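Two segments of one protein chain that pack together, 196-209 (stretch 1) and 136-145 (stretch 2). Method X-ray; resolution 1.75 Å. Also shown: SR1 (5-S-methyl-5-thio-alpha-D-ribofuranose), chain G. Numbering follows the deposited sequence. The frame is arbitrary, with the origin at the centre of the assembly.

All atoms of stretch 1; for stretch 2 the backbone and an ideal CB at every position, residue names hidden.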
# COMPACT_ATOMS: atom_id res chain seq x y z
N PRO C 196 -27.81 -14.72 1.90
CA PRO C 196 -27.44 -15.84 1.04
C PRO C 196 -26.73 -15.40 -0.24
O PRO C 196 -26.11 -16.23 -0.90
CB PRO C 196 -28.79 -16.52 0.73
CG PRO C 196 -29.84 -15.48 1.01
CD PRO C 196 -29.26 -14.49 1.98
N GLU C 197 -26.79 -14.12 -0.56
CA GLU C 197 -26.09 -13.60 -1.73
C GLU C 197 -24.57 -13.44 -1.48
O GLU C 197 -23.83 -13.20 -2.42
CB GLU C 197 -26.74 -12.28 -2.21
CG GLU C 197 -26.31 -11.01 -1.45
CD GLU C 197 -27.07 -10.75 -0.15
OE1 GLU C 197 -27.77 -11.66 0.38
OE2 GLU C 197 -26.95 -9.61 0.36
N ALA C 198 -24.12 -13.59 -0.23
CA ALA C 198 -22.74 -13.29 0.10
C ALA C 198 -21.87 -14.37 -0.55
O ALA C 198 -22.26 -15.53 -0.56
CB ALA C 198 -22.55 -13.24 1.61
N ASN C 199 -20.74 -13.98 -1.14
CA ASN C 199 -19.82 -14.96 -1.75
C ASN C 199 -18.32 -14.72 -1.43
O ASN C 199 -17.44 -15.38 -1.96
CB ASN C 199 -20.02 -15.00 -3.28
CG ASN C 199 -19.77 -13.64 -3.94
OD1 ASN C 199 -19.54 -12.63 -3.28
ND2 ASN C 199 -19.88 -13.61 -5.25
N ALA C 200 -18.03 -13.77 -0.54
CA ALA C 200 -16.64 -13.60 -0.10
C ALA C 200 -16.61 -13.22 1.35
O ALA C 200 -17.54 -12.61 1.86
CB ALA C 200 -15.92 -12.55 -0.92
N VAL C 201 -15.50 -13.57 2.01
CA VAL C 201 -15.22 -13.13 3.38
C VAL C 201 -13.88 -12.40 3.44
O VAL C 201 -12.87 -12.86 2.93
CB VAL C 201 -15.19 -14.31 4.37
CG1 VAL C 201 -14.84 -13.83 5.79
CG2 VAL C 201 -16.48 -15.08 4.30
N LEU C 202 -13.89 -11.27 4.12
CA LEU C 202 -12.70 -10.52 4.40
C LEU C 202 -12.62 -10.37 5.92
O LEU C 202 -13.43 -9.70 6.57
CB LEU C 202 -12.76 -9.17 3.70
CG LEU C 202 -11.62 -8.22 3.97
CD1 LEU C 202 -10.34 -8.77 3.35
CD2 LEU C 202 -11.97 -6.83 3.42
N ALA C 203 -11.62 -10.99 6.48
CA ALA C 203 -11.46 -11.15 7.92
C ALA C 203 -10.12 -10.60 8.32
O ALA C 203 -9.07 -11.10 7.90
CB ALA C 203 -11.56 -12.60 8.32
N MET C 204 -10.14 -9.59 9.16
CA MET C 204 -8.95 -8.78 9.44
C MET C 204 -8.05 -9.29 10.62
O MET C 204 -7.17 -8.60 11.05
CB MET C 204 -9.41 -7.31 9.61
CG MET C 204 -9.89 -6.60 8.31
SD MET C 204 -8.69 -6.79 6.90
CE MET C 204 -9.27 -5.48 5.83
N TRP C 205 -8.30 -10.49 11.13
CA TRP C 205 -7.39 -11.19 12.08
C TRP C 205 -7.50 -12.69 11.81
O TRP C 205 -8.60 -13.12 11.52
CB TRP C 205 -7.84 -10.80 13.53
CG TRP C 205 -7.18 -11.53 14.67
CD1 TRP C 205 -5.93 -12.09 14.70
CD2 TRP C 205 -7.73 -11.71 15.95
NE1 TRP C 205 -5.69 -12.64 15.93
CE2 TRP C 205 -6.78 -12.42 16.72
CE3 TRP C 205 -8.95 -11.36 16.53
CZ2 TRP C 205 -7.03 -12.78 18.04
CZ3 TRP C 205 -9.19 -11.73 17.82
CH2 TRP C 205 -8.25 -12.40 18.57
N ASP C 206 -6.41 -13.51 11.83
CA ASP C 206 -6.58 -14.90 11.51
C ASP C 206 -7.55 -15.67 12.41
O ASP C 206 -8.13 -16.65 11.97
CB ASP C 206 -5.23 -15.71 11.31
CG ASP C 206 -4.34 -15.76 12.56
OD1 ASP C 206 -4.64 -15.13 13.59
OD2 ASP C 206 -3.28 -16.47 12.52
N GLU C 207 -7.77 -15.24 13.65
CA GLU C 207 -8.77 -15.87 14.53
C GLU C 207 -10.22 -15.67 14.03
O GLU C 207 -11.06 -16.59 14.13
CB GLU C 207 -8.61 -15.40 15.97
CG GLU C 207 -7.31 -15.86 16.62
CD GLU C 207 -7.20 -17.37 16.70
OE1 GLU C 207 -8.13 -18.05 17.19
OE2 GLU C 207 -6.15 -17.89 16.30
N PHE C 208 -10.49 -14.53 13.44
CA PHE C 208 -11.79 -14.29 12.80
C PHE C 208 -11.89 -15.22 11.57
O PHE C 208 -12.88 -15.90 11.36
CB PHE C 208 -11.89 -12.85 12.28
CG PHE C 208 -12.03 -11.76 13.33
CD1 PHE C 208 -12.78 -11.91 14.51
CD2 PHE C 208 -11.52 -10.51 13.03
CE1 PHE C 208 -12.88 -10.85 15.39
CE2 PHE C 208 -11.65 -9.45 13.90
CZ PHE C 208 -12.34 -9.62 15.07
N ALA C 209 -10.84 -15.25 10.77
CA ALA C 209 -10.82 -16.08 9.55
C ALA C 209 -11.08 -17.56 9.85
O ALA C 209 -11.88 -18.20 9.19
CB ALA C 209 -9.48 -15.91 8.81
N UNK C 136 -16.63 -7.13 -8.61
CA UNK C 136 -17.99 -7.49 -8.17
C UNK C 136 -18.03 -8.66 -7.16
O UNK C 136 -17.67 -9.80 -7.49
CB UNK C 136 -18.83 -7.85 -9.39
N UNK C 137 -18.47 -8.36 -5.94
CA UNK C 137 -18.56 -9.34 -4.87
C UNK C 137 -19.52 -8.86 -3.79
O UNK C 137 -19.58 -7.67 -3.53
CB UNK C 137 -17.18 -9.61 -4.27
N UNK C 138 -20.14 -9.83 -3.11
CA UNK C 138 -20.96 -9.60 -1.90
C UNK C 138 -20.22 -10.08 -0.63
O UNK C 138 -20.21 -11.27 -0.29
CB UNK C 138 -22.30 -10.32 -2.03
N UNK C 139 -19.63 -9.14 0.09
CA UNK C 139 -18.65 -9.45 1.10
C UNK C 139 -19.23 -9.42 2.48
O UNK C 139 -19.88 -8.39 2.86
CB UNK C 139 -17.47 -8.48 1.01
N UNK C 140 -18.97 -10.50 3.21
CA UNK C 140 -19.08 -10.56 4.70
C UNK C 140 -17.77 -10.10 5.32
O UNK C 140 -16.73 -10.72 5.18
CB UNK C 140 -19.42 -11.97 5.18
N UNK C 141 -17.82 -8.96 5.99
CA UNK C 141 -16.62 -8.32 6.55
C UNK C 141 -16.52 -8.70 8.02
O UNK C 141 -17.44 -8.42 8.82
CB UNK C 141 -16.66 -6.80 6.38
N UNK C 142 -15.39 -9.26 8.41
CA UNK C 142 -15.22 -9.66 9.81
C UNK C 142 -14.12 -8.83 10.45
O UNK C 142 -12.90 -8.97 10.15
CB UNK C 142 -14.90 -11.15 9.92
N UNK C 143 -14.56 -7.89 11.28
CA UNK C 143 -13.67 -6.97 11.95
C UNK C 143 -14.47 -6.22 12.96
O UNK C 143 -15.71 -6.27 12.93
CB UNK C 143 -12.98 -6.02 10.97
N UNK C 144 -13.76 -5.58 13.89
CA UNK C 144 -14.36 -4.82 15.00
C UNK C 144 -13.53 -3.59 15.30
O UNK C 144 -12.31 -3.60 15.10
CB UNK C 144 -14.49 -5.69 16.25
N UNK C 145 -14.17 -2.53 15.78
CA UNK C 145 -13.48 -1.30 16.15
C UNK C 145 -12.80 -1.38 17.50
O UNK C 145 -12.92 -2.38 18.21
CB UNK C 145 -14.47 -0.13 16.15
CS SR1 G . -7.36 -8.07 18.28
S SR1 G . -6.15 -7.19 17.33
C5 SR1 G . -5.62 -8.64 16.38
C4 SR1 G . -4.52 -8.28 15.39
O4 SR1 G . -3.48 -7.74 16.14
C1 SR1 G . -2.19 -8.22 15.69
O1 SR1 G . -1.49 -7.13 15.21
C2 SR1 G . -2.40 -9.25 14.58
O2 SR1 G . -1.94 -8.90 13.25
C3 SR1 G . -3.90 -9.45 14.62
O3 SR1 G . -4.43 -9.53 13.31

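Position 136 has nothing of stretch 1 within 5.5 Å of its ideal CB, so many side chains would suit it. The residue is Asn-136. Its side chain leads away, but its O accepts from a water that also takes a hydrogen bond from Asn-199 ND2.

At position 137 the CB points sideways, 4.0 Å from Asn-199 OD1 and 4.6 Å from Ala-200 CB. A small side chain fits, and a larger one is not excluded. Ala-137 is found.

Position 138 points toward stretch 1. Its CB lies 3.3 Å from Glu-197 O, a tight approach, and this carbonyl would suit a donor. Asn-138 is found. Its backbone does much of the work: Asn-138 N donates to Asn-199 OD1 at 2.9 Å, and Asn-138 O accepts from Asn-199 N at 2.9 Å and weakly from Ala-200 N at 3.3 Å.

From position 139 the backbone runs as a parallel strand beside 200-203, and side chains alternate between faces. The CB at 139 lies on the face of Ala-200 and Leu-202. Apolar or beta-branched residues would suit. Val-139 places CG1 4.0 Å from Leu-202 CB.

Position 140 lies on the other face, with Val-201. Its CB is 4.4 Å from Val-201 CG2 and 4.9 Å from Ala-198 CB, so a branched aliphatic such as Val, Ile or Leu is expected. Ile-140 reaches back along the strand, bringing CD1 to 3.4 Å from Ala-198 CB. Its N donates to Ala-200 O (2.9 Å) and its O accepts from Leu-202 N (3.1 Å).

Position 141 returns to the face of Leu-202. Leu-202 and Met-204 offer apolar surface, suited to a long aliphatic or aromatic side chain. Tyr-141 sets CD1 4.1 Å from Leu-202 CD2 and CE1 3.9 Å from Met-204 CG.

Position 142 has Ala-203 CB at 4.0 Å and Phe-208 CB at 4.2 Å from its CB. A compact apolar residue suits this site. Val-142 fills it, with CG1 3.7 Å from Phe-208 CB and CG2 3.8 Å from Val-201 CG1. The nearly linear bond from Val-142 N to Leu-202 O is 2.7 Å, and Val-142 O accepts from Met-204 N at 3.0 Å.

Position 143 points sideways near Met-204 CB, where polar or apolar residues could fit. Asn-143 donates from ND2 to Tyr-141 OH at 3.0 Å.

At position 144 the CB is 4.6 Å from Phe-208 CZ, favouring an apolar group. Val-144 brings CG1 to 3.6 Å from that CZ.

Position 145 is out of reach and has room for a CB; Gly-145 is found.

Stretch 2 136-145: NANVIYVNVG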
# COMPACT_ATOMS: atom_id res chain seq x y z
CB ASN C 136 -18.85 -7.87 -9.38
CG ASN C 136 -19.08 -6.71 -10.32
OD1 ASN C 136 -19.75 -5.73 -9.98
ND2 ASN C 136 -18.49 -6.79 -11.49
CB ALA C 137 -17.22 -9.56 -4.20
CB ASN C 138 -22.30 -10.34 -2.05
CG ASN C 138 -23.14 -9.84 -3.22
OD1 ASN C 138 -23.79 -10.63 -3.91
ND2 ASN C 138 -23.12 -8.55 -3.44
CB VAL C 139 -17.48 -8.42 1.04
CG1 VAL C 139 -16.42 -8.75 2.08
CG2 VAL C 139 -16.90 -8.39 -0.36
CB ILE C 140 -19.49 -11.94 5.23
CG1 ILE C 140 -20.90 -12.28 4.65
CG2 ILE C 140 -19.46 -11.97 6.77
CD1 ILE C 140 -21.35 -13.70 4.78
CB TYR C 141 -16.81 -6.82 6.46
CG TYR C 141 -15.70 -5.92 6.99
CD1 TYR C 141 -14.35 -6.18 6.75
CD2 TYR C 141 -16.01 -4.73 7.59
CE1 TYR C 141 -13.38 -5.33 7.20
CE2 TYR C 141 -15.04 -3.88 8.04
CZ TYR C 141 -13.73 -4.17 7.81
OH TYR C 141 -12.78 -3.29 8.21
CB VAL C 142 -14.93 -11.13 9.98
CG1 VAL C 142 -15.19 -11.52 11.42
CG2 VAL C 142 -15.71 -11.98 8.99
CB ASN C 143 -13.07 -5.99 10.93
CG ASN C 143 -11.84 -5.26 11.46
OD1 ASN C 143 -11.20 -5.69 12.43
ND2 ASN C 143 -11.50 -4.18 10.81
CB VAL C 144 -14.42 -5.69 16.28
CG1 VAL C 144 -14.76 -7.12 15.94
CG2 VAL C 144 -13.10 -5.71 17.04
O HOH W 1 -19.78 -11.56 -7.49
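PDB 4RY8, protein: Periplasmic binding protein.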